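Local coordinates for protein adenosylmethionine-8-amino-7-oxononanoate aminotransferase (Methanocaldococcus jannaschii, PDB 6ZHK) that probably transfers the amino group of S-adenosyl-L-methionine to 8-amino-7-oxononanoate with the help of pyridoxal 5'-phosphate, a step of biotin biosynthesis, at residues Lys181-Asn186 with Glu226-Val231; Lys380-Val385 with Ala460-Asp465; Val116-Asp121 with Leu344-Ala349. One frame throughout, in Å; residues are numbered along the deposited sequence.

Contact 1: residues Lys181-Asn186 with Glu226-Val231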
ATOM      1  N   LYS A 181     -13.480  15.754  -7.165  1.00 18.48           N
ATOM      2  CA  LYS A 181     -14.426  15.582  -8.247  1.00 14.93           C
ATOM      3  C   LYS A 181     -13.767  15.777  -9.614  1.00 13.56           C
ATOM      4  O   LYS A 181     -12.792  16.504  -9.791  1.00 13.49           O
ATOM      5  CB  LYS A 181     -15.638  16.504  -8.022  1.00 19.78           C
ATOM      6  CG  LYS A 181     -16.351  16.327  -6.687  1.00 21.50           C
ATOM      7  CD  LYS A 181     -16.855  14.887  -6.537  1.00 25.42           C
ATOM      8  CE  LYS A 181     -17.702  14.615  -5.288  1.00 30.22           C
ATOM      9  NZ  LYS A 181     -16.950  14.952  -4.052  1.00 27.61           N
ATOM     10  N   GLY A 182     -14.401  15.223 -10.643  1.00 13.53           N
ATOM     11  CA  GLY A 182     -13.877  15.359 -11.997  1.00 13.87           C
ATOM     12  C   GLY A 182     -14.987  15.040 -12.992  1.00 18.07           C
ATOM     13  O   GLY A 182     -16.151  15.243 -12.685  1.00 18.58           O
ATOM     14  N   TYR A 183     -14.624  14.493 -14.155  1.00 15.64           N
ATOM     15  CA  TYR A 183     -15.563  14.186 -15.226  1.00 17.06           C
ATOM     16  C   TYR A 183     -15.435  12.718 -15.617  1.00 18.74           C
ATOM     17  O   TYR A 183     -14.314  12.200 -15.758  1.00 19.75           O
ATOM     18  CB  TYR A 183     -15.195  15.014 -16.452  1.00 18.78           C
ATOM     19  CG  TYR A 183     -15.219  16.493 -16.115  1.00 18.89           C
ATOM     20  CD1 TYR A 183     -16.442  17.151 -16.002  1.00 21.22           C
ATOM     21  CD2 TYR A 183     -14.058  17.206 -15.853  1.00 20.21           C
ATOM     22  CE1 TYR A 183     -16.506  18.487 -15.640  1.00 23.97           C
ATOM     23  CE2 TYR A 183     -14.098  18.562 -15.504  1.00 20.34           C
ATOM     24  CZ  TYR A 183     -15.336  19.197 -15.417  1.00 23.96           C
ATOM     25  OH  TYR A 183     -15.498  20.495 -15.049  1.00 25.49           O
ATOM     26  N   HIS A 184     -16.566  12.042 -15.826  1.00 18.16           N
ATOM     27  CA  HIS A 184     -16.425  10.652 -16.241  1.00 18.83           C
ATOM     28  C   HIS A 184     -17.167  10.489 -17.556  1.00 20.66           C
ATOM     29  O   HIS A 184     -18.360  10.771 -17.593  1.00 21.87           O
ATOM     30  CB  HIS A 184     -17.102   9.738 -15.236  1.00 18.75           C
ATOM     31  CG  HIS A 184     -16.322   9.563 -13.999  1.00 21.95           C
ATOM     32  ND1 HIS A 184     -16.497  10.394 -12.909  1.00 20.56           N
ATOM     33  CD2 HIS A 184     -15.344   8.693 -13.680  1.00 17.63           C
ATOM     34  CE1 HIS A 184     -15.672   9.994 -11.943  1.00 20.25           C
ATOM     35  NE2 HIS A 184     -14.974   8.974 -12.390  1.00 20.57           N
ATOM     36  N   ALA A 185     -16.454  10.076 -18.610  1.00 21.01           N
ATOM     37  CA  ALA A 185     -17.119   9.739 -19.851  1.00 20.92           C
ATOM     38  C   ALA A 185     -17.882   8.415 -19.702  1.00 24.37           C
ATOM     39  O   ALA A 185     -17.668   7.638 -18.755  1.00 21.87           O
ATOM     40  CB  ALA A 185     -16.116   9.650 -20.937  1.00 17.66           C
ATOM     41  N   ASN A 186     -18.759   8.131 -20.686  1.00 21.66           N
ATOM     42  CA  ASN A 186     -19.470   6.868 -20.638  1.00 25.90           C
ATOM     43  C   ASN A 186     -18.492   5.743 -20.934  1.00 27.80           C
ATOM     44  O   ASN A 186     -17.518   5.939 -21.663  1.00 25.77           O
ATOM     45  CB  ASN A 186     -20.647   6.788 -21.609  1.00 30.48           C
ATOM     46  CG  ASN A 186     -21.762   7.713 -21.186  1.00 35.82           C
ATOM     47  OD1 ASN A 186     -22.166   7.714 -20.019  1.00 37.46           O
ATOM     48  ND2 ASN A 186     -22.241   8.502 -22.137  1.00 33.97           N
ATOM     49  N   GLU A 226      -8.003  22.700 -19.847  1.00 17.69           N
ATOM     50  CA  GLU A 226      -7.200  23.656 -19.096  1.00 17.64           C
ATOM     51  C   GLU A 226      -7.577  23.563 -17.612  1.00 18.01           C
ATOM     52  O   GLU A 226      -6.980  24.240 -16.799  1.00 18.36           O
ATOM     53  CB  GLU A 226      -7.373  25.092 -19.627  1.00 22.54           C
ATOM     54  CG  GLU A 226      -6.772  25.232 -21.041  1.00 26.12           C
ATOM     55  CD  GLU A 226      -6.795  26.600 -21.720  1.00 31.51           C
ATOM     56  OE1 GLU A 226      -6.605  27.617 -21.051  1.00 32.73           O
ATOM     57  OE2 GLU A 226      -7.017  26.650 -22.940  1.00 36.59           O
ATOM     58  N   GLU A 227      -8.548  22.726 -17.266  1.00 17.52           N
ATOM     59  CA  GLU A 227      -8.910  22.578 -15.854  1.00 20.66           C
ATOM     60  C   GLU A 227      -8.594  21.187 -15.327  1.00 19.46           C
ATOM     61  O   GLU A 227      -8.992  20.832 -14.201  1.00 16.84           O
ATOM     62  CB  GLU A 227     -10.377  22.920 -15.580  1.00 24.31           C
ATOM     63  CG  GLU A 227     -11.396  21.919 -16.072  1.00 31.17           C
ATOM     64  CD  GLU A 227     -12.840  22.446 -16.087  1.00 42.29           C
ATOM     65  OE1 GLU A 227     -13.490  22.391 -15.032  1.00 49.81           O
ATOM     66  OE2 GLU A 227     -13.335  22.901 -17.167  1.00 38.84           O
ATOM     67  N   VAL A 228      -7.853  20.396 -16.102  1.00 19.34           N
ATOM     68  CA  VAL A 228      -7.715  18.966 -15.780  1.00 19.37           C
ATOM     69  C   VAL A 228      -6.224  18.634 -15.652  1.00 17.29           C
ATOM     70  O   VAL A 228      -5.436  19.134 -16.459  1.00 19.91           O
ATOM     71  CB  VAL A 228      -8.434  18.173 -16.903  1.00 22.96           C
ATOM     72  CG1 VAL A 228      -7.803  16.831 -17.234  1.00 25.20           C
ATOM     73  CG2 VAL A 228      -9.927  18.033 -16.594  1.00 20.53           C
ATOM     74  N   PHE A 229      -5.828  17.866 -14.613  1.00 16.56           N
ATOM     75  CA  PHE A 229      -4.428  17.451 -14.457  1.00 15.39           C
ATOM     76  C   PHE A 229      -4.115  16.060 -15.009  1.00 17.52           C
ATOM     77  O   PHE A 229      -2.927  15.725 -15.181  1.00 16.68           O
ATOM     78  CB  PHE A 229      -3.941  17.610 -13.015  1.00 15.86           C
ATOM     79  CG  PHE A 229      -4.683  16.732 -12.045  1.00 15.44           C
ATOM     80  CD1 PHE A 229      -4.278  15.405 -11.884  1.00 14.68           C
ATOM     81  CD2 PHE A 229      -5.818  17.178 -11.377  1.00 14.79           C
ATOM     82  CE1 PHE A 229      -4.954  14.565 -10.991  1.00 14.90           C
ATOM     83  CE2 PHE A 229      -6.458  16.352 -10.451  1.00 14.37           C
ATOM     84  CZ  PHE A 229      -6.033  15.044 -10.252  1.00 13.59           C
ATOM     85  N   CYS A 230      -5.155  15.279 -15.313  1.00 14.65           N
ATOM     86  CA  CYS A 230      -4.898  14.034 -16.035  1.00 16.47           C
ATOM     87  C   CYS A 230      -6.178  13.445 -16.632  1.00 16.25           C
ATOM     88  O   CYS A 230      -7.277  13.891 -16.315  1.00 16.30           O
ATOM     89  CB  CYS A 230      -4.290  13.011 -15.078  1.00 15.29           C
ATOM     90  SG  CYS A 230      -5.507  12.350 -13.892  1.00 19.49           S
ATOM     91  N   VAL A 231      -5.988  12.524 -17.601  1.00 16.27           N
ATOM     92  CA  VAL A 231      -6.948  11.536 -18.060  1.00 14.25           C
ATOM     93  C   VAL A 231      -6.352  10.195 -17.625  1.00 14.34           C
ATOM     94  O   VAL A 231      -5.156  10.017 -17.741  1.00 15.03           O
ATOM     95  CB  VAL A 231      -7.128  11.584 -19.590  1.00 13.88           C
ATOM     96  CG1 VAL A 231      -7.840  10.297 -20.051  1.00 16.18           C
ATOM     97  CG2 VAL A 231      -7.876  12.862 -20.018  1.00 16.86           C
TER

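Contact 2: residues Lys380-Val385 with Ala460-Asp465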
ATOM      1  N   LYS A 380     -21.088 -19.599 -25.821  1.00 28.89           N
ATOM      2  CA  LYS A 380     -21.952 -18.617 -26.438  1.00 38.98           C
ATOM      3  C   LYS A 380     -23.325 -19.236 -26.714  1.00 38.38           C
ATOM      4  O   LYS A 380     -24.312 -18.518 -26.650  1.00 44.01           O
ATOM      5  CB  LYS A 380     -21.300 -18.000 -27.689  1.00 41.66           C
ATOM      6  CG  LYS A 380     -20.484 -16.726 -27.464  1.00 36.43           C
ATOM      7  CD  LYS A 380     -20.286 -15.888 -28.718  1.00 40.40           C
ATOM      8  N   GLU A 381     -23.391 -20.555 -26.921  1.00 42.20           N
ATOM      9  CA  GLU A 381     -24.639 -21.249 -27.251  1.00 43.67           C
ATOM     10  C   GLU A 381     -25.562 -21.408 -26.043  1.00 38.30           C
ATOM     11  O   GLU A 381     -26.759 -21.577 -26.228  1.00 40.85           O
ATOM     12  CB  GLU A 381     -24.441 -22.717 -27.629  1.00 43.64           C
ATOM     13  CG  GLU A 381     -23.370 -23.026 -28.662  1.00 51.86           C
ATOM     14  CD  GLU A 381     -22.839 -24.451 -28.523  1.00 64.17           C
ATOM     15  OE1 GLU A 381     -22.956 -25.042 -27.404  1.00 51.33           O
ATOM     16  OE2 GLU A 381     -22.272 -24.974 -29.517  1.00 76.94           O
ATOM     17  N   LEU A 382     -25.022 -21.368 -24.814  1.00 35.31           N
ATOM     18  CA  LEU A 382     -25.805 -21.744 -23.637  1.00 28.14           C
ATOM     19  C   LEU A 382     -26.879 -20.693 -23.358  1.00 29.47           C
ATOM     20  O   LEU A 382     -26.626 -19.497 -23.538  1.00 29.06           O
ATOM     21  CB  LEU A 382     -24.874 -21.778 -22.413  1.00 28.08           C
ATOM     22  CG  LEU A 382     -23.738 -22.787 -22.412  1.00 28.95           C
ATOM     23  CD1 LEU A 382     -22.855 -22.583 -21.163  1.00 29.07           C
ATOM     24  CD2 LEU A 382     -24.270 -24.221 -22.454  1.00 33.09           C
ATOM     25  N   GLU A 383     -27.997 -21.131 -22.763  1.00 27.38           N
ATOM     26  CA  GLU A 383     -29.173 -20.307 -22.534  1.00 31.89           C
ATOM     27  C   GLU A 383     -28.880 -19.077 -21.667  1.00 40.69           C
ATOM     28  O   GLU A 383     -29.534 -18.037 -21.840  1.00 40.10           O
ATOM     29  CB  GLU A 383     -30.289 -21.162 -21.921  1.00 34.72           C
ATOM     30  CG  GLU A 383     -31.560 -20.386 -21.529  1.00 40.28           C
ATOM     31  CD  GLU A 383     -32.645 -21.142 -20.754  1.00 47.31           C
ATOM     32  OE1 GLU A 383     -32.694 -22.370 -20.880  1.00 44.61           O
ATOM     33  OE2 GLU A 383     -33.434 -20.512 -19.991  1.00 50.26           O
ATOM     34  N   HIS A 384     -27.981 -19.189 -20.675  1.00 33.45           N
ATOM     35  CA  HIS A 384     -27.851 -18.069 -19.748  1.00 31.69           C
ATOM     36  C   HIS A 384     -26.550 -17.286 -19.948  1.00 28.42           C
ATOM     37  O   HIS A 384     -26.187 -16.510 -19.083  1.00 27.82           O
ATOM     38  CB  HIS A 384     -27.918 -18.569 -18.304  1.00 33.86           C
ATOM     39  CG  HIS A 384     -29.101 -19.438 -18.063  1.00 42.39           C
ATOM     40  ND1 HIS A 384     -30.384 -18.941 -18.139  1.00 46.10           N
ATOM     41  CD2 HIS A 384     -29.212 -20.739 -17.726  1.00 46.36           C
ATOM     42  CE1 HIS A 384     -31.246 -19.908 -17.898  1.00 48.91           C
ATOM     43  NE2 HIS A 384     -30.552 -21.019 -17.638  1.00 41.97           N
ATOM     44  N   VAL A 385     -25.868 -17.462 -21.082  1.00 25.18           N
ATOM     45  CA  VAL A 385     -24.670 -16.690 -21.408  1.00 24.22           C
ATOM     46  C   VAL A 385     -25.068 -15.527 -22.315  1.00 30.18           C
ATOM     47  O   VAL A 385     -25.514 -15.748 -23.450  1.00 29.79           O
ATOM     48  CB  VAL A 385     -23.597 -17.585 -22.059  1.00 23.42           C
ATOM     49  CG1 VAL A 385     -22.375 -16.819 -22.535  1.00 20.22           C
ATOM     50  CG2 VAL A 385     -23.162 -18.734 -21.133  1.00 22.55           C
ATOM     51  N   ALA A 460     -20.729 -26.329 -15.665  1.00 22.11           N
ATOM     52  CA  ALA A 460     -21.066 -25.637 -14.429  1.00 19.73           C
ATOM     53  C   ALA A 460     -22.232 -24.677 -14.663  1.00 22.69           C
ATOM     54  O   ALA A 460     -23.092 -24.518 -13.787  1.00 23.08           O
ATOM     55  CB  ALA A 460     -19.821 -24.920 -13.905  1.00 19.25           C
ATOM     56  N   ILE A 461     -22.218 -24.036 -15.848  1.00 20.66           N
ATOM     57  CA  ILE A 461     -23.232 -23.053 -16.169  1.00 24.11           C
ATOM     58  C   ILE A 461     -24.549 -23.803 -16.350  1.00 27.02           C
ATOM     59  O   ILE A 461     -25.557 -23.322 -15.867  1.00 24.81           O
ATOM     60  CB  ILE A 461     -22.807 -22.219 -17.382  1.00 25.39           C
ATOM     61  CG1 ILE A 461     -21.629 -21.295 -17.004  1.00 22.58           C
ATOM     62  CG2 ILE A 461     -23.990 -21.433 -17.922  1.00 23.21           C
ATOM     63  CD1 ILE A 461     -21.085 -20.554 -18.234  1.00 24.96           C
ATOM     64  N   LYS A 462     -24.487 -25.011 -16.938  1.00 27.31           N
ATOM     65  CA  LYS A 462     -25.673 -25.848 -17.123  1.00 30.21           C
ATOM     66  C   LYS A 462     -26.231 -26.371 -15.809  1.00 31.64           C
ATOM     67  O   LYS A 462     -27.435 -26.524 -15.697  1.00 30.48           O
ATOM     68  CB  LYS A 462     -25.408 -26.975 -18.108  1.00 28.12           C
ATOM     69  CG  LYS A 462     -25.343 -26.451 -19.527  1.00 31.18           C
ATOM     70  CD  LYS A 462     -24.990 -27.482 -20.567  1.00 33.31           C
ATOM     71  CE  LYS A 462     -26.131 -28.432 -20.828  1.00 36.02           C
ATOM     72  NZ  LYS A 462     -25.850 -29.213 -22.063  1.00 38.14           N
ATOM     73  N   GLU A 463     -25.351 -26.652 -14.845  1.00 30.83           N
ATOM     74  CA  GLU A 463     -25.757 -27.247 -13.584  1.00 28.83           C
ATOM     75  C   GLU A 463     -26.258 -26.208 -12.601  1.00 30.23           C
ATOM     76  O   GLU A 463     -26.974 -26.548 -11.648  1.00 28.21           O
ATOM     77  CB  GLU A 463     -24.554 -27.920 -12.921  1.00 28.90           C
ATOM     78  CG  GLU A 463     -24.064 -29.154 -13.653  1.00 29.20           C
ATOM     79  CD  GLU A 463     -22.736 -29.688 -13.132  1.00 30.52           C
ATOM     80  OE1 GLU A 463     -22.296 -29.219 -12.055  1.00 38.17           O
ATOM     81  OE2 GLU A 463     -22.150 -30.596 -13.770  1.00 29.41           O
ATOM     82  N   ALA A 464     -25.794 -24.970 -12.756  1.00 28.58           N
ATOM     83  CA  ALA A 464     -26.155 -23.923 -11.804  1.00 31.02           C
ATOM     84  C   ALA A 464     -27.647 -23.624 -11.923  1.00 31.87           C
ATOM     85  O   ALA A 464     -28.256 -23.835 -12.968  1.00 35.24           O
ATOM     86  CB  ALA A 464     -25.316 -22.677 -12.049  1.00 24.59           C
ATOM     87  N   ASP A 465     -28.209 -23.092 -10.840  1.00 30.84           N
ATOM     88  CA  ASP A 465     -29.607 -22.702 -10.777  1.00 28.91           C
ATOM     89  C   ASP A 465     -29.800 -21.317 -11.405  1.00 31.64           C
ATOM     90  O   ASP A 465     -29.848 -20.287 -10.709  1.00 30.15           O
ATOM     91  CB  ASP A 465     -30.042 -22.754  -9.306  1.00 31.15           C
ATOM     92  CG  ASP A 465     -31.519 -22.499  -9.063  1.00 32.46           C
ATOM     93  OD1 ASP A 465     -32.259 -22.461 -10.054  1.00 38.11           O
ATOM     94  OD2 ASP A 465     -31.907 -22.358  -7.886  1.00 37.75           O
TER

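Contact 3: residues Val116-Asp121 with Leu344-Ala349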
ATOM      1  N   VAL A 116      11.366   5.496 -12.490  1.00 13.76           N
ATOM      2  CA  VAL A 116      10.619   4.471 -11.757  1.00 14.06           C
ATOM      3  C   VAL A 116      10.446   4.971 -10.321  1.00 12.06           C
ATOM      4  O   VAL A 116      11.455   5.293  -9.690  1.00 12.77           O
ATOM      5  CB  VAL A 116      11.390   3.111 -11.729  1.00 13.25           C
ATOM      6  CG1 VAL A 116      10.752   2.147 -10.728  1.00 15.59           C
ATOM      7  CG2 VAL A 116      11.392   2.493 -13.107  1.00 15.68           C
ATOM      8  N   PHE A 117       9.191   5.062  -9.852  1.00 11.85           N
ATOM      9  CA  PHE A 117       8.921   5.382  -8.461  1.00 12.49           C
ATOM     10  C   PHE A 117       8.187   4.167  -7.896  1.00 15.43           C
ATOM     11  O   PHE A 117       7.080   3.845  -8.344  1.00 14.14           O
ATOM     12  CB  PHE A 117       7.998   6.623  -8.394  1.00 12.31           C
ATOM     13  CG  PHE A 117       7.926   7.203  -7.012  1.00 13.01           C
ATOM     14  CD1 PHE A 117       7.235   6.552  -5.995  1.00 12.00           C
ATOM     15  CD2 PHE A 117       8.605   8.376  -6.736  1.00 12.09           C
ATOM     16  CE1 PHE A 117       7.263   7.052  -4.686  1.00 12.35           C
ATOM     17  CE2 PHE A 117       8.605   8.903  -5.446  1.00 12.47           C
ATOM     18  CZ  PHE A 117       7.982   8.214  -4.426  1.00 12.93           C
ATOM     19  N   TYR A 118       8.735   3.542  -6.841  1.00 12.55           N
ATOM     20  CA  TYR A 118       8.186   2.288  -6.353  1.00 13.52           C
ATOM     21  C   TYR A 118       7.160   2.511  -5.249  1.00 14.27           C
ATOM     22  O   TYR A 118       7.225   3.486  -4.525  1.00 13.83           O
ATOM     23  CB  TYR A 118       9.284   1.472  -5.664  1.00 13.29           C
ATOM     24  CG  TYR A 118      10.305   0.873  -6.640  1.00 14.01           C
ATOM     25  CD1 TYR A 118       9.925  -0.144  -7.510  1.00 14.85           C
ATOM     26  CD2 TYR A 118      11.642   1.291  -6.643  1.00 13.28           C
ATOM     27  CE1 TYR A 118      10.866  -0.729  -8.365  1.00 14.93           C
ATOM     28  CE2 TYR A 118      12.587   0.707  -7.471  1.00 13.74           C
ATOM     29  CZ  TYR A 118      12.184  -0.278  -8.356  1.00 15.09           C
ATOM     30  OH  TYR A 118      13.071  -0.899  -9.189  1.00 14.01           O
ATOM     31  N   SER A 119       6.242   1.548  -5.107  1.00 14.79           N
ATOM     32  CA  SER A 119       5.291   1.488  -4.008  1.00 13.24           C
ATOM     33  C   SER A 119       4.911   0.016  -3.832  1.00 16.39           C
ATOM     34  O   SER A 119       5.536  -0.859  -4.448  1.00 14.00           O
ATOM     35  CB  SER A 119       4.068   2.363  -4.261  1.00 16.83           C
ATOM     36  OG  SER A 119       3.368   1.986  -5.433  1.00 15.42           O
ATOM     37  N   GLU A 120       3.891  -0.265  -3.014  1.00 17.34           N
ATOM     38  CA  GLU A 120       3.557  -1.646  -2.694  1.00 19.60           C
ATOM     39  C   GLU A 120       2.350  -2.155  -3.469  1.00 20.60           C
ATOM     40  O   GLU A 120       2.372  -3.295  -3.865  1.00 24.50           O
ATOM     41  CB  GLU A 120       3.302  -1.837  -1.198  1.00 24.92           C
ATOM     42  CG  GLU A 120       4.598  -1.845  -0.411  1.00 30.22           C
ATOM     43  CD  GLU A 120       5.302  -0.507  -0.312  1.00 33.99           C
ATOM     44  OE1 GLU A 120       4.626   0.490   0.108  1.00 37.40           O
ATOM     45  OE2 GLU A 120       6.495  -0.455  -0.734  1.00 36.44           O
ATOM     46  N   ASP A 121       1.338  -1.311  -3.739  1.00 19.03           N
ATOM     47  CA  ASP A 121       0.066  -1.797  -4.283  1.00 20.17           C
ATOM     48  C   ASP A 121      -0.294  -0.909  -5.471  1.00 17.15           C
ATOM     49  O   ASP A 121       0.088   0.266  -5.483  1.00 14.81           O
ATOM     50  CB  ASP A 121      -1.076  -1.670  -3.260  1.00 25.78           C
ATOM     51  CG  ASP A 121      -0.821  -2.567  -2.059  1.00 40.67           C
ATOM     52  OD1 ASP A 121      -0.221  -3.651  -2.259  1.00 40.66           O
ATOM     53  OD2 ASP A 121      -1.213  -2.192  -0.913  1.00 47.22           O
ATOM     54  N   LEU A 344      13.280  -7.708  -0.694  1.00 13.31           N
ATOM     55  CA  LEU A 344      12.513  -8.924  -1.002  1.00 12.62           C
ATOM     56  C   LEU A 344      11.511  -8.707  -2.144  1.00 11.89           C
ATOM     57  O   LEU A 344      11.430  -9.531  -3.073  1.00 13.00           O
ATOM     58  CB  LEU A 344      11.822  -9.432   0.256  1.00 13.33           C
ATOM     59  CG  LEU A 344      12.775  -9.777   1.406  1.00 13.55           C
ATOM     60  CD1 LEU A 344      11.964 -10.373   2.547  1.00 13.50           C
ATOM     61  CD2 LEU A 344      13.974 -10.744   0.957  1.00 12.43           C
ATOM     62  N   LEU A 345      10.767  -7.566  -2.131  1.00 12.71           N
ATOM     63  CA  LEU A 345       9.790  -7.318  -3.182  1.00 12.06           C
ATOM     64  C   LEU A 345      10.543  -7.271  -4.499  1.00 12.29           C
ATOM     65  O   LEU A 345      10.085  -7.838  -5.484  1.00 14.21           O
ATOM     66  CB  LEU A 345       9.032  -5.975  -3.008  1.00 11.69           C
ATOM     67  CG  LEU A 345       8.481  -5.721  -1.601  1.00 12.04           C
ATOM     68  CD1 LEU A 345       7.625  -4.462  -1.537  1.00 10.74           C
ATOM     69  CD2 LEU A 345       7.604  -6.880  -1.151  1.00 11.08           C
ATOM     70  N   CYS A 346      11.704  -6.587  -4.514  1.00 12.60           N
ATOM     71  CA  CYS A 346      12.329  -6.343  -5.806  1.00 12.75           C
ATOM     72  C   CYS A 346      13.009  -7.626  -6.300  1.00 15.15           C
ATOM     73  O   CYS A 346      13.101  -7.888  -7.521  1.00 15.88           O
ATOM     74  CB  CYS A 346      13.407  -5.270  -5.634  1.00 12.27           C
ATOM     75  SG  CYS A 346      12.727  -3.605  -5.412  1.00 16.34           S
ATOM     76  N   SER A 347      13.457  -8.442  -5.363  1.00 16.35           N
ATOM     77  CA  SER A 347      14.072  -9.720  -5.760  1.00 16.85           C
ATOM     78  C   SER A 347      13.048 -10.601  -6.494  1.00 17.00           C
ATOM     79  O   SER A 347      13.426 -11.210  -7.509  1.00 16.75           O
ATOM     80  CB  SER A 347      14.660 -10.417  -4.562  1.00 16.80           C
ATOM     81  OG  SER A 347      13.613 -10.959  -3.752  1.00 19.47           O
ATOM     82  N   ALA A 348      11.771 -10.666  -6.022  1.00 16.03           N
ATOM     83  CA  ALA A 348      10.748 -11.458  -6.708  1.00 14.89           C
ATOM     84  C   ALA A 348      10.561 -10.927  -8.127  1.00 16.28           C
ATOM     85  O   ALA A 348      10.442 -11.715  -9.086  1.00 17.27           O
ATOM     86  CB  ALA A 348       9.441 -11.546  -5.972  1.00 17.07           C
ATOM     87  N   ALA A 349      10.502  -9.590  -8.266  1.00 14.21           N
ATOM     88  CA  ALA A 349      10.263  -9.029  -9.585  1.00 14.41           C
ATOM     89  C   ALA A 349      11.419  -9.302 -10.538  1.00 14.82           C
ATOM     90  O   ALA A 349      11.192  -9.495 -11.739  1.00 15.80           O
ATOM     91  CB  ALA A 349       9.996  -7.531  -9.518  1.00 13.15           C
TER

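Contact 1: residues Lys181-Asn186 with Glu226-Val231
Tyr183 turns its CG opposite its own carbonyl carbon (chi1 -58°), and Glu227 places CG between its backbone N and carbonyl carbon with the rest of the chain extended, which brings the phenol and the carboxylate together. Tyr183 OH donates a hydrogen bond to Glu227 OE1 at 2.8 Å. The acceptor lies at the ring edge, in the ring plane, yet the hydroxyl meets it from above the carboxylate plane, 59° out of it. The two planes stand 89° apart, so the groups meet at right angles rather than stacking. The other carboxylate oxygen, OE2, is bonded to His224 ND1, and the His224 ring stacks on that of Tyr183; two bonds thus limit the rotation of the carboxylate, and the tyrosine is held by both neighbours. Nearer the base of the ring its edge also meets an apolar group, Tyr183 CD2 lying 4.3 Å from Val228 CG2. The contact spans a strand: 147-151 runs between 183-185 and 228-234, and Tyr183 and Glu227 both touch Lys147 of that middle strand. With 183-185 outermost within this chain, the contact lies at one margin of the mixed seven-stranded sheet, the core of the large domain in fold type I pyridoxal-phosphate enzymes.

Contact 2: residues Lys380-Val385 with Ala460-Asp465
Leu382 meets the last turn of helix 447-463 with both of its methyls, each taking a different partner. Its CG lies opposite the carbonyl carbon and chi2 is 175°, which puts Leu382 CD1 against Ile461 CG2 at 3.6 Å and Leu382 CD2 against Lys462 CG at 3.8 Å. Ile461 carries CG2 anti to its backbone N, facing the leucine, and its extended CG1 arm (chi2 174°) takes CD1 onward to Val385. There Ile461 CD1 is 4.0 Å from Val385 CG2, the two side chains crossing at about a right angle. Lys462 contributes only its aliphatic part, and the chain bends about the CG-CD bond (chi3 73°), the two carbons that touch Leu382 CD2. A type I turn from Leu382 to Val385, with Val385 N bonded to Leu382 O at 3.3 Å, links the two residues that touch Ile461. With alanine in place of Leu382, both methyls are gone, and Ile461 CG2 and the lysine methylenes would probably lose their partner, opening a gap against the helix end. Tyr458 touches Leu382 and Val419 of helix 415-425 touches Ile461, an apolar helix-on-loop packing consistent with the small C-terminal domain of fold type I aminotransferases.

Contact 3: residues Val116-Asp121 with Leu344-Ala349
Cys346 sets its sulfur over one face of the Tyr118 ring: SG lies 4.7 Å from the ring centroid and only 18° off the ring normal, a sulfur-aromatic contact. The nearest ring atom is CZ, 4.5 Å from Cys346 SG. On the opposite face Val116 CG1 sits 3.6 Å above the ring plane, displaced toward the rim, so the tyrosine is held between a neighbour on its own strand and the helix. Its hydroxyl is bonded to Ser98 O, which ties the far end of the ring to helix 96-108. Strand 115-119 is one of the two outermost strands of the large-domain sheet within this chain, and the turn after it leads into helix 122-140, whose first residues, Gly122 and Ala123, are predicted to bind pyridoxal 5'-phosphate, a strand-to-helix junction consistent with the cofactor-binding large domain of fold type I. In that turn the chain of Glu120 bends at chi2 (71°) and crosses Leu345 at about a right angle, Glu120 CG reaching Leu345 CD1 at 4.2 Å. The touch is through a methylene. Pro309 of the second subunit packs against both Glu120 and Leu345, and Val116 makes backbone hydrogen bonds to that subunit.

Contacts 1 and 3 reach the same seven-stranded sheet at its two outermost strands within this chain, 183-185 and 115-119, with centres about 29 Å apart. Contact 2 involves neither; its centre is about 40 Å from that of contact 1 and 41 Å from that of contact 3, and it joins a loop to the C-terminal helix. Burial and chemistry differ accordingly. Contact 3 is fully buried near the predicted cofactor and substrate residues and the second subunit, relying on sulfur, ring face and methylene packing. Contact 2 is buried except for Lys462, though peripheral, and purely apolar across its segments. Contact 1, partly buried at the sheet margin, is the one whose segments are joined by a hydrogen bond, from a phenol to a carboxylate.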